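Putative hemin transport system, substrate-binding protein (Burkholderia cenocepacia, PDB 5Y8A) binds heme, here as a pair of hemes held between two lobes, and probably delivers it to a hemin import system. Local coordinates at residues R55-E60 with A74-P79; R151-L156 with A202-V207; A166-A171 with A184-D189. All blocks are in the same frame, centred on the assembly; numbering follows the deposited sequence.

Contact 1 of 3, residues R55-E60 with A74-P79; sequences RALSAE and AEAGPP. With HEM (protoporphyrin IX containing Fe), chain C.
Arg55 lays its guanidinium between the heme of chain C and the 74-79 segment. One face lies over pyrrole carbons C1C and C2C of the heme, with Arg55 NH1 3.2 Å from heme C1C. The opposite face looks toward Glu75, whose CB lies 3.4 Å from Arg55 NH2. With chi2 extended, a bend at chi3 (132°) brings NE to the porphyrin, and chi4 sets how the flat group is turned.

Among charges, Glu75 is attracted without being bonded: its OE2 is 4.4 Å from Arg55 NH1 and well out of the guanidinium plane, while Ser73 OG is the hydrogen-bond partner of that oxygen.

The backbone bond is made by Leu57 N, which gives its hydrogen to Gly77 O at 2.8 Å, nearly straight (167°). Gly77 is almost fully extended, its carbonyl directed at Leu57 N, and the cis-Pro78 that follows rests its CD near that nitrogen.

Apolar contact is modest. Leu57 CD1 meets Ala76 CB at 4.2 Å, and both side chains also touch Ile11 of strand 6-11.

The arginine thus offers one face to a flat, conjugated ligand and the other to Glu75, whose carboxylate, near Glu97 as well, gives at most a long-range attraction.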
loop_
_atom_site.group_PDB
_atom_site.type_symbol
_atom_site.label_atom_id
_atom_site.label_comp_id
_atom_site.label_asym_id
_atom_site.label_seq_id
_atom_site.Cartn_x
_atom_site.Cartn_y
_atom_site.Cartn_z
ATOM N N ARG A 55 7.210 -7.320 -10.326
ATOM C CA ARG A 55 8.625 -7.201 -10.657
ATOM C C ARG A 55 9.166 -8.421 -11.405
ATOM O O ARG A 55 10.362 -8.470 -11.683
ATOM C CB ARG A 55 9.447 -6.961 -9.379
ATOM C CG ARG A 55 8.912 -5.822 -8.519
ATOM C CD ARG A 55 9.681 -5.659 -7.206
ATOM N NE ARG A 55 10.051 -4.261 -6.987
ATOM C CZ ARG A 55 9.220 -3.315 -6.556
ATOM N NH1 ARG A 55 7.954 -3.598 -6.280
ATOM N NH2 ARG A 55 9.663 -2.076 -6.407
ATOM N N ALA A 56 8.320 -9.388 -11.754
ATOM C CA ALA A 56 8.738 -10.591 -12.456
ATOM C C ALA A 56 7.774 -10.861 -13.595
ATOM O O ALA A 56 7.216 -11.948 -13.728
ATOM C CB ALA A 56 8.800 -11.812 -11.527
ATOM N N LEU A 57 7.542 -9.846 -14.416
ATOM C CA LEU A 57 6.546 -9.960 -15.464
ATOM C C LEU A 57 7.004 -10.899 -16.554
ATOM O O LEU A 57 8.159 -10.874 -16.973
ATOM C CB LEU A 57 6.262 -8.605 -16.090
ATOM C CG LEU A 57 5.575 -7.666 -15.134
ATOM C CD1 LEU A 57 5.278 -6.380 -15.892
ATOM C CD2 LEU A 57 4.311 -8.333 -14.597
ATOM N N SER A 58 6.065 -11.689 -17.047
ATOM C CA SER A 58 6.255 -12.433 -18.278
ATOM C C SER A 58 5.778 -11.561 -19.437
ATOM O O SER A 58 4.606 -11.185 -19.487
ATOM C CB SER A 58 5.479 -13.750 -18.191
ATOM O OG SER A 58 5.447 -14.437 -19.418
ATOM N N ALA A 59 6.686 -11.209 -20.350
ATOM C CA ALA A 59 6.255 -10.469 -21.526
ATOM C C ALA A 59 5.324 -11.318 -22.382
ATOM O O ALA A 59 4.298 -10.834 -22.877
ATOM C CB ALA A 59 7.465 -10.022 -22.342
ATOM N N GLU A 60 5.663 -12.594 -22.549
ATOM C CA GLU A 60 4.803 -13.493 -23.309
ATOM C C GLU A 60 3.451 -13.659 -22.626
ATOM O O GLU A 60 2.415 -13.687 -23.293
ATOM C CB GLU A 60 5.506 -14.844 -23.503
ATOM C CG GLU A 60 6.934 -14.734 -24.110
ATOM C CD GLU A 60 8.034 -14.347 -23.086
ATOM O OE1 GLU A 60 9.229 -14.296 -23.474
ATOM O OE2 GLU A 60 7.716 -14.089 -21.902
ATOM N N ALA A 74 5.825 2.367 -12.024
ATOM C CA ALA A 74 7.235 2.528 -12.365
ATOM C C ALA A 74 8.084 1.382 -11.827
ATOM O O ALA A 74 9.173 1.130 -12.345
ATOM C CB ALA A 74 7.750 3.876 -11.840
ATOM N N GLU A 75 7.586 0.670 -10.819
ATOM C CA GLU A 75 8.215 -0.501 -10.240
ATOM C C GLU A 75 8.034 -1.764 -11.081
ATOM O O GLU A 75 8.587 -2.806 -10.724
ATOM C CB GLU A 75 7.641 -0.724 -8.836
ATOM C CG GLU A 75 6.559 0.301 -8.439
ATOM C CD GLU A 75 5.321 -0.336 -7.798
ATOM O OE1 GLU A 75 4.832 0.181 -6.770
ATOM O OE2 GLU A 75 4.829 -1.352 -8.337
ATOM N N ALA A 76 7.267 -1.712 -12.166
ATOM C CA ALA A 76 7.019 -2.912 -12.962
ATOM C C ALA A 76 8.305 -3.358 -13.640
ATOM O O ALA A 76 9.089 -2.533 -14.101
ATOM C CB ALA A 76 5.942 -2.651 -14.011
ATOM N N GLY A 77 8.532 -4.668 -13.686
ATOM C CA GLY A 77 9.753 -5.181 -14.262
ATOM C C GLY A 77 9.713 -6.670 -14.532
ATOM O O GLY A 77 8.688 -7.327 -14.340
ATOM N N PRO A 78 10.848 -7.244 -14.984
ATOM C CA PRO A 78 12.143 -6.572 -15.185
ATOM C C PRO A 78 12.181 -5.689 -16.432
ATOM O O PRO A 78 11.305 -5.788 -17.293
ATOM C CB PRO A 78 13.130 -7.747 -15.321
ATOM C CG PRO A 78 12.294 -8.864 -15.900
ATOM C CD PRO A 78 10.915 -8.690 -15.293
ATOM N N PRO A 79 13.180 -4.809 -16.532
ATOM C CA PRO A 79 13.255 -3.949 -17.716
ATOM C C PRO A 79 13.226 -4.713 -19.028
ATOM O O PRO A 79 12.655 -4.204 -20.000
ATOM C CB PRO A 79 14.572 -3.194 -17.508
ATOM C CG PRO A 79 14.667 -3.071 -16.032
ATOM C CD PRO A 79 14.123 -4.373 -15.485
HETATM C CHA HEM C . 6.960 -10.573 -3.715
HETATM C CHB HEM C . 3.538 -7.254 -2.873
HETATM C CHC HEM C . 6.876 -3.747 -3.028
HETATM C CHD HEM C . 10.331 -7.083 -3.732
HETATM C C1A HEM C . 5.728 -9.978 -3.501
HETATM C C2A HEM C . 4.429 -10.646 -3.502
HETATM C C3A HEM C . 3.493 -9.726 -3.265
HETATM C C4A HEM C . 4.158 -8.450 -3.110
HETATM C CMA HEM C . 1.968 -9.954 -3.172
HETATM C CAA HEM C . 4.185 -12.163 -3.725
HETATM C CBA HEM C . 3.416 -12.403 -5.027
HETATM C CGA HEM C . 2.928 -13.826 -5.043
HETATM O O1A HEM C . 1.698 -14.033 -4.838
HETATM O O2A HEM C . 3.772 -14.745 -5.246
HETATM C C1B HEM C . 4.143 -6.017 -2.898
HETATM C C2B HEM C . 3.446 -4.751 -2.823
HETATM C C3B HEM C . 4.369 -3.779 -2.876
HETATM C C4B HEM C . 5.673 -4.405 -2.964
HETATM C CMB HEM C . 1.904 -4.628 -2.735
HETATM C CAB HEM C . 4.187 -2.242 -2.820
HETATM C CBB HEM C . 3.072 -1.647 -2.380
HETATM C C1C HEM C . 8.096 -4.351 -3.221
HETATM C C2C HEM C . 9.358 -3.657 -3.313
HETATM C C3C HEM C . 10.321 -4.576 -3.518
HETATM C C4C HEM C . 9.689 -5.877 -3.545
HETATM C CMC HEM C . 9.457 -2.116 -3.189
HETATM C CAC HEM C . 11.848 -4.400 -3.685
HETATM C CBC HEM C . 12.454 -3.211 -3.627
HETATM C C1D HEM C . 9.728 -8.320 -3.834
HETATM C C2D HEM C . 10.381 -9.568 -4.157
HETATM C C3D HEM C . 9.463 -10.544 -4.166
HETATM C C4D HEM C . 8.181 -9.943 -3.836
HETATM C CMD HEM C . 11.890 -9.727 -4.446
HETATM C CAD HEM C . 9.756 -12.036 -4.458
HETATM C CBD HEM C . 8.818 -12.616 -5.514
HETATM C CGD HEM C . 8.249 -13.925 -5.018
HETATM O O1D HEM C . 7.249 -14.421 -5.603
HETATM O O2D HEM C . 8.790 -14.466 -4.023
HETATM N NA HEM C . 5.519 -8.633 -3.263
HETATM N NB HEM C . 5.504 -5.771 -2.986
HETATM N NC HEM C . 8.332 -5.700 -3.366
HETATM N ND HEM C . 8.390 -8.593 -3.646
HETATM FE FE HEM C . 7.006 -7.144 -3.633
#

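Contact 2 of 3, residues R151-L156 with A202-V207; sequences RVLFVL and AAPDVV. With HEM (protoporphyrin IX containing Fe), chain D.
Arg151 reaches over the 202-207 turn with its side chain and bonds to it through its backbone as well. Its guanidinium presents an edge to Ala202 O, the last carbonyl of helix 196-202: NE donates to that oxygen in a bond modelled at a doubtfully short 2.4 Å, and NH2 adds a weak one. A cation here would be favoured by the partial negative charge expected at a helix C-terminus, although Arg182 brings a like charge close by. CG stands anti to the carbonyl carbon (chi1 -56°), and a bend at chi3 then brings NE over to the helix end.

At the backbone, Arg151 N gives an almost straight bond (172°) to Asp205 OD2, 2.9 Å away, using the oxygen's anti lone pair. Asp205 thereby serves as a side-chain acceptor for the first residue of the strand. Arg151 O in turn is gripped twice, by Asp205 N at 2.7 Å and by Val206 N at 3.2 Å.

Leu153 carries the apolar part. Its CB rests on Pro204 CB at 3.8 Å, and its side chain lies alongside that of Val207, both pointing the same way, with CD2 and Val207 CG2 4.0 Å apart. Between the parallel strands, Leu153 N donates to Val206 O at 3.1 Å. Branched Val152 and Val206 suit the extended backbone and lie together on the other face of the sheet.

The chemistry divides accordingly: charge and carbonyls secure the entry of strand 206-210, where a helix has just ended, while aliphatic groups fill the buried sheet beyond.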
loop_
_atom_site.group_PDB
_atom_site.type_symbol
_atom_site.label_atom_id
_atom_site.label_comp_id
_atom_site.label_asym_id
_atom_site.label_seq_id
_atom_site.Cartn_x
_atom_site.Cartn_y
_atom_site.Cartn_z
ATOM N N ARG A 151 5.235 6.009 19.456
ATOM C CA ARG A 151 6.236 5.338 18.635
ATOM C C ARG A 151 5.686 4.002 18.153
ATOM O O ARG A 151 5.293 3.156 18.969
ATOM C CB ARG A 151 7.524 5.139 19.435
ATOM C CG ARG A 151 8.093 6.434 19.990
ATOM C CD ARG A 151 9.262 6.177 20.946
ATOM N NE ARG A 151 10.371 5.487 20.288
ATOM C CZ ARG A 151 11.267 6.083 19.507
ATOM N NH1 ARG A 151 11.188 7.389 19.283
ATOM N NH2 ARG A 151 12.241 5.376 18.950
ATOM N N VAL A 152 5.665 3.806 16.833
ATOM C CA VAL A 152 5.069 2.624 16.210
ATOM C C VAL A 152 6.145 1.845 15.461
ATOM O O VAL A 152 6.868 2.404 14.625
ATOM C CB VAL A 152 3.917 2.995 15.248
ATOM C CG1 VAL A 152 3.341 1.732 14.613
ATOM C CG2 VAL A 152 2.830 3.756 15.987
ATOM N N LEU A 153 6.232 0.552 15.751
ATOM C CA LEU A 153 7.076 -0.383 15.023
ATOM C C LEU A 153 6.197 -1.126 14.034
ATOM O O LEU A 153 5.174 -1.689 14.426
ATOM C CB LEU A 153 7.749 -1.363 15.989
ATOM C CG LEU A 153 8.351 -2.639 15.403
ATOM C CD1 LEU A 153 9.572 -2.280 14.621
ATOM C CD2 LEU A 153 8.692 -3.649 16.504
ATOM N N PHE A 154 6.553 -1.095 12.754
ATOM C CA PHE A 154 5.811 -1.864 11.762
ATOM C C PHE A 154 6.571 -3.120 11.375
ATOM O O PHE A 154 7.769 -3.069 11.083
ATOM C CB PHE A 154 5.504 -1.081 10.494
ATOM C CG PHE A 154 4.775 -1.915 9.478
ATOM C CD1 PHE A 154 3.494 -2.387 9.754
ATOM C CD2 PHE A 154 5.383 -2.294 8.294
ATOM C CE1 PHE A 154 2.820 -3.193 8.851
ATOM C CE2 PHE A 154 4.702 -3.092 7.374
ATOM C CZ PHE A 154 3.427 -3.550 7.657
ATOM N N VAL A 155 5.865 -4.238 11.350
ATOM C CA VAL A 155 6.433 -5.537 11.029
ATOM C C VAL A 155 5.763 -6.013 9.741
ATOM O O VAL A 155 4.546 -6.226 9.714
ATOM C CB VAL A 155 6.235 -6.540 12.173
ATOM C CG1 VAL A 155 6.755 -7.889 11.781
ATOM C CG2 VAL A 155 6.921 -6.047 13.465
ATOM N N LEU A 156 6.507 -5.941 8.642
ATOM C CA LEU A 156 5.972 -6.366 7.362
ATOM C C LEU A 156 5.957 -7.875 7.297
ATOM O O LEU A 156 5.025 -8.479 6.755
ATOM C CB LEU A 156 6.810 -5.778 6.228
ATOM C CG LEU A 156 6.395 -6.036 4.783
ATOM C CD1 LEU A 156 5.117 -5.267 4.444
ATOM C CD2 LEU A 156 7.523 -5.639 3.844
ATOM N N ALA A 202 14.326 1.434 20.226
ATOM C CA ALA A 202 13.116 1.942 19.585
ATOM C C ALA A 202 12.031 2.258 20.606
ATOM O O ALA A 202 11.290 3.238 20.453
ATOM C CB ALA A 202 12.605 0.925 18.569
ATOM N N ALA A 203 11.935 1.450 21.660
ATOM C CA ALA A 203 10.901 1.543 22.687
ATOM C C ALA A 203 9.527 1.830 22.068
ATOM O O ALA A 203 8.885 2.825 22.418
ATOM C CB ALA A 203 11.255 2.596 23.734
ATOM N N PRO A 204 9.047 0.969 21.163
ATOM C CA PRO A 204 7.739 1.214 20.540
ATOM C C PRO A 204 6.619 1.200 21.567
ATOM O O PRO A 204 6.632 0.415 22.522
ATOM C CB PRO A 204 7.602 0.059 19.545
ATOM C CG PRO A 204 8.409 -1.030 20.150
ATOM C CD PRO A 204 9.607 -0.327 20.738
ATOM N N ASP A 205 5.653 2.100 21.374
ATOM C CA ASP A 205 4.434 2.106 22.177
ATOM C C ASP A 205 3.349 1.210 21.598
ATOM O O ASP A 205 2.448 0.782 22.335
ATOM C CB ASP A 205 3.906 3.536 22.310
ATOM C CG ASP A 205 4.912 4.472 22.999
ATOM O OD1 ASP A 205 5.179 4.281 24.202
ATOM O OD2 ASP A 205 5.454 5.387 22.330
ATOM N N VAL A 206 3.417 0.924 20.299
ATOM C CA VAL A 206 2.486 0.047 19.595
ATOM C C VAL A 206 3.282 -0.710 18.536
ATOM O O VAL A 206 4.199 -0.156 17.921
ATOM C CB VAL A 206 1.334 0.848 18.939
ATOM C CG1 VAL A 206 0.316 -0.079 18.296
ATOM C CG2 VAL A 206 0.658 1.764 19.933
ATOM N N VAL A 207 2.933 -1.977 18.326
ATOM C CA VAL A 207 3.469 -2.781 17.232
ATOM C C VAL A 207 2.382 -2.913 16.169
ATOM O O VAL A 207 1.239 -3.266 16.484
ATOM C CB VAL A 207 3.941 -4.158 17.730
ATOM C CG1 VAL A 207 4.099 -5.127 16.578
ATOM C CG2 VAL A 207 5.248 -4.017 18.498
HETATM C CHA HEM D . 8.227 -4.680 0.139
HETATM C CHB HEM D . 3.916 -6.868 0.431
HETATM C CHC HEM D . 5.729 -11.379 -0.152
HETATM C CHD HEM D . 9.981 -9.157 -0.497
HETATM C C1A HEM D . 6.866 -4.857 0.293
HETATM C C2A HEM D . 5.860 -3.834 0.536
HETATM C C3A HEM D . 4.675 -4.464 0.609
HETATM C C4A HEM D . 4.886 -5.889 0.423
HETATM C CMA HEM D . 3.295 -3.825 0.844
HETATM C CAA HEM D . 6.127 -2.303 0.672
HETATM C CBA HEM D . 5.949 -1.855 2.123
HETATM C CGA HEM D . 6.450 -0.468 2.463
HETATM O O1A HEM D . 6.413 -0.139 3.677
HETATM O O2A HEM D . 6.881 0.313 1.572
HETATM C C1B HEM D . 4.044 -8.235 0.253
HETATM C C2B HEM D . 2.921 -9.136 0.118
HETATM C C3B HEM D . 3.384 -10.387 -0.038
HETATM C C4B HEM D . 4.840 -10.328 -0.018
HETATM C CMB HEM D . 1.449 -8.674 0.166
HETATM C CAB HEM D . 2.494 -11.646 -0.211
HETATM C CBB HEM D . 2.994 -12.880 -0.379
HETATM C C1C HEM D . 7.070 -11.185 -0.360
HETATM C C2C HEM D . 8.073 -12.155 -0.760
HETATM C C3C HEM D . 9.248 -11.505 -0.857
HETATM C C4C HEM D . 9.009 -10.120 -0.515
HETATM C CMC HEM D . 7.792 -13.646 -1.049
HETATM C CAC HEM D . 10.672 -12.006 -1.220
HETATM C CBC HEM D . 11.060 -13.288 -1.213
HETATM C C1D HEM D . 9.854 -7.801 -0.347
HETATM C C2D HEM D . 10.985 -6.908 -0.358
HETATM C C3D HEM D . 10.535 -5.662 -0.200
HETATM C C4D HEM D . 9.089 -5.734 -0.063
HETATM C CMD HEM D . 12.441 -7.390 -0.550
HETATM C CAD HEM D . 11.405 -4.387 -0.118
HETATM C CBD HEM D . 12.237 -4.497 1.175
HETATM C CGD HEM D . 13.191 -3.345 1.362
HETATM O O1D HEM D . 14.335 -3.586 1.858
HETATM O O2D HEM D . 12.810 -2.195 1.007
HETATM N NA HEM D . 6.230 -6.088 0.238
HETATM N NB HEM D . 5.201 -9.000 0.160
HETATM N NC HEM D . 7.678 -9.955 -0.222
HETATM N ND HEM D . 8.702 -7.067 -0.155
HETATM FE FE HEM D . 6.810 -8.090 0.081
#

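Contact 3 of 3, residues A166-A171 with A184-D189; sequences AGQRTA and AMQGFD. With HEM (protoporphyrin IX containing Fe), chain D.
Gln168 crosses Gln186 at about a right angle, yet their terminal amide planes are only 2° apart. The Gln168 amide gives a hydrogen bond to the backbone opposite: NE2 donates straight to Met185 O, 2.8 Å away at 179°, with the acceptor in the plane of the amide. A bend at chi2 folds the chain back to make this possible. At its other end, OE1 accepts a weak bond from Gly187 N and one from a water that also donates to Asp189 OD1. NE2 has a second partner in Asp173, while Gln186 NE2 turns to Asn183 O.

Phe188 lays one ring face over Gly167, whose CA makes a CH-pi contact 3.7 Å from the ring centroid. Gly167 also suits the place because a CB there would run into Phe188 O. That carbonyl accepts from Gln168 N at 2.7 Å, one of the bonds of a single backbone bridge between Gln168 and Asp189.

Arg169 and Asp189 meet obliquely, their flat groups 35° apart. Asp189 OD2 lies above the guanidinium, 3.2 Å from Arg169 NE, so this salt bridge rests on charge alone; the N-H of NE is used by a second water.

Beyond the bridge, Thr170 N-caps helix 171-178 through OG1, which also donates to Gly167 O. Next to it Ala171 N holds heme propionate oxygen O2A of chain D at 2.8 Å: an anion received at a helix N-terminus, a classic anion-binding arrangement, here part of this protein's heme site.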
loop_
_atom_site.group_PDB
_atom_site.type_symbol
_atom_site.label_atom_id
_atom_site.label_comp_id
_atom_site.label_asym_id
_atom_site.label_seq_id
_atom_site.Cartn_x
_atom_site.Cartn_y
_atom_site.Cartn_z
ATOM N N ALA A 166 10.260 -1.772 9.238
ATOM C CA ALA A 166 10.314 -0.671 8.293
ATOM C C ALA A 166 11.082 0.495 8.894
ATOM O O ALA A 166 10.698 1.019 9.943
ATOM C CB ALA A 166 8.895 -0.230 7.912
ATOM N N GLY A 167 12.146 0.908 8.214
ATOM C CA GLY A 167 12.838 2.150 8.500
ATOM C C GLY A 167 12.231 3.295 7.731
ATOM O O GLY A 167 11.029 3.313 7.440
ATOM N N GLN A 168 13.072 4.255 7.365
ATOM C CA GLN A 168 12.555 5.393 6.624
ATOM C C GLN A 168 12.427 5.058 5.144
ATOM O O GLN A 168 12.824 3.989 4.683
ATOM C CB GLN A 168 13.439 6.616 6.829
ATOM C CG GLN A 168 13.107 7.346 8.124
ATOM C CD GLN A 168 13.383 6.498 9.353
ATOM O OE1 GLN A 168 14.538 6.301 9.755
ATOM N NE2 GLN A 168 12.318 5.989 9.962
ATOM N N ARG A 169 11.815 5.986 4.406
ATOM C CA ARG A 169 11.606 5.856 2.965
ATOM C C ARG A 169 10.765 4.629 2.615
ATOM O O ARG A 169 10.938 4.042 1.548
ATOM C CB ARG A 169 12.937 5.831 2.224
ATOM C CG ARG A 169 13.775 7.060 2.538
ATOM C CD ARG A 169 14.874 7.273 1.535
ATOM N NE ARG A 169 15.876 8.205 2.041
ATOM C CZ ARG A 169 16.887 8.686 1.317
ATOM N NH1 ARG A 169 17.025 8.325 0.046
ATOM N NH2 ARG A 169 17.757 9.523 1.864
ATOM N N THR A 170 9.837 4.249 3.502
ATOM C CA THR A 170 8.907 3.159 3.247
ATOM C C THR A 170 7.475 3.688 3.246
ATOM O O THR A 170 7.187 4.774 3.749
ATOM C CB THR A 170 9.036 2.065 4.309
ATOM O OG1 THR A 170 8.800 2.660 5.578
ATOM C CG2 THR A 170 10.476 1.407 4.304
ATOM N N ALA A 171 6.564 2.895 2.687
ATOM C CA ALA A 171 5.150 3.223 2.802
ATOM C C ALA A 171 4.713 3.235 4.266
ATOM O O ALA A 171 3.919 4.091 4.673
ATOM C CB ALA A 171 4.308 2.238 1.984
ATOM N N ALA A 184 8.990 4.055 15.231
ATOM C CA ALA A 184 9.924 3.725 16.302
ATOM C C ALA A 184 11.285 3.314 15.765
ATOM O O ALA A 184 12.252 3.289 16.532
ATOM C CB ALA A 184 9.353 2.620 17.191
ATOM N N MET A 185 11.388 2.994 14.481
ATOM C CA MET A 185 12.655 2.603 13.874
ATOM C C MET A 185 13.250 3.800 13.145
ATOM O O MET A 185 12.607 4.377 12.261
ATOM C CB MET A 185 12.467 1.424 12.921
ATOM C CG MET A 185 11.794 0.256 13.589
ATOM S SD MET A 185 12.720 -0.229 15.066
ATOM C CE MET A 185 14.302 -0.586 14.300
ATOM N N GLN A 186 14.481 4.158 13.512
ATOM C CA GLN A 186 15.165 5.332 12.990
ATOM C C GLN A 186 16.580 4.955 12.574
ATOM O O GLN A 186 17.144 3.965 13.052
ATOM C CB GLN A 186 15.199 6.465 14.036
ATOM C CG GLN A 186 13.824 7.016 14.424
ATOM C CD GLN A 186 13.194 7.832 13.315
ATOM O OE1 GLN A 186 13.896 8.466 12.536
ATOM N NE2 GLN A 186 11.855 7.800 13.220
ATOM N N GLY A 187 17.143 5.735 11.654
ATOM C CA GLY A 187 18.537 5.571 11.294
ATOM C C GLY A 187 18.823 4.622 10.152
ATOM O O GLY A 187 19.992 4.289 9.929
ATOM N N PHE A 188 17.805 4.170 9.424
ATOM C CA PHE A 188 18.027 3.335 8.251
ATOM C C PHE A 188 16.814 3.444 7.337
ATOM O O PHE A 188 15.711 3.782 7.776
ATOM C CB PHE A 188 18.288 1.871 8.637
ATOM C CG PHE A 188 17.072 1.152 9.173
ATOM C CD1 PHE A 188 16.705 1.283 10.501
ATOM C CD2 PHE A 188 16.305 0.348 8.346
ATOM C CE1 PHE A 188 15.592 0.624 11.000
ATOM C CE2 PHE A 188 15.197 -0.314 8.838
ATOM C CZ PHE A 188 14.834 -0.163 10.162
ATOM N N ASP A 189 17.033 3.162 6.057
ATOM C CA ASP A 189 15.986 3.244 5.051
ATOM C C ASP A 189 15.575 1.842 4.618
ATOM O O ASP A 189 16.350 0.886 4.758
ATOM C CB ASP A 189 16.447 4.056 3.843
ATOM C CG ASP A 189 16.806 5.497 4.201
ATOM O OD1 ASP A 189 16.175 6.067 5.121
ATOM O OD2 ASP A 189 17.720 6.058 3.554
HETATM C CHA HEM D . 8.227 -4.680 0.139
HETATM C CHB HEM D . 3.916 -6.868 0.431
HETATM C CHC HEM D . 5.729 -11.379 -0.152
HETATM C CHD HEM D . 9.981 -9.157 -0.497
HETATM C C1A HEM D . 6.866 -4.857 0.293
HETATM C C2A HEM D . 5.860 -3.834 0.536
HETATM C C3A HEM D . 4.675 -4.464 0.609
HETATM C C4A HEM D . 4.886 -5.889 0.423
HETATM C CMA HEM D . 3.295 -3.825 0.844
HETATM C CAA HEM D . 6.127 -2.303 0.672
HETATM C CBA HEM D . 5.949 -1.855 2.123
HETATM C CGA HEM D . 6.450 -0.468 2.463
HETATM O O1A HEM D . 6.413 -0.139 3.677
HETATM O O2A HEM D . 6.881 0.313 1.572
HETATM C C1B HEM D . 4.044 -8.235 0.253
HETATM C C2B HEM D . 2.921 -9.136 0.118
HETATM C C3B HEM D . 3.384 -10.387 -0.038
HETATM C C4B HEM D . 4.840 -10.328 -0.018
HETATM C CMB HEM D . 1.449 -8.674 0.166
HETATM C CAB HEM D . 2.494 -11.646 -0.211
HETATM C CBB HEM D . 2.994 -12.880 -0.379
HETATM C C1C HEM D . 7.070 -11.185 -0.360
HETATM C C2C HEM D . 8.073 -12.155 -0.760
HETATM C C3C HEM D . 9.248 -11.505 -0.857
HETATM C C4C HEM D . 9.009 -10.120 -0.515
HETATM C CMC HEM D . 7.792 -13.646 -1.049
HETATM C CAC HEM D . 10.672 -12.006 -1.220
HETATM C CBC HEM D . 11.060 -13.288 -1.213
HETATM C C1D HEM D . 9.854 -7.801 -0.347
HETATM C C2D HEM D . 10.985 -6.908 -0.358
HETATM C C3D HEM D . 10.535 -5.662 -0.200
HETATM C C4D HEM D . 9.089 -5.734 -0.063
HETATM C CMD HEM D . 12.441 -7.390 -0.550
HETATM C CAD HEM D . 11.405 -4.387 -0.118
HETATM C CBD HEM D . 12.237 -4.497 1.175
HETATM C CGD HEM D . 13.191 -3.345 1.362
HETATM O O1D HEM D . 14.335 -3.586 1.858
HETATM O O2D HEM D . 12.810 -2.195 1.007
HETATM N NA HEM D . 6.230 -6.088 0.238
HETATM N NB HEM D . 5.201 -9.000 0.160
HETATM N NC HEM D . 7.678 -9.955 -0.222
HETATM N ND HEM D . 8.702 -7.067 -0.155
HETATM FE FE HEM D . 6.810 -8.090 0.081
HETATM O O HOH W 1 16.990 6.553 7.862
HETATM O O HOH W 2 16.190 8.524 4.666
#

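How the contacts relate
Contact 1 comes first along the chain and belongs to the lobe built on the parallel sheet containing strands 6-11 and 69-73. Contacts 2 and 3 belong to the other lobe, with contact 3 nested inside the loop that contact 2 closes. Their centres are 11 Å apart and they touch: Val152 O and Ala184 N make a probable hydrogen bond at 2.8 Å, and Leu153 packs on Met185. Contact 1 lies with its centre 33 Å from that of contact 2 and 26 Å from that of contact 3. The hemes occupy the cleft between, chain C against contact 1 and chain D against the others, as expected of a two-lobed periplasmic binding protein.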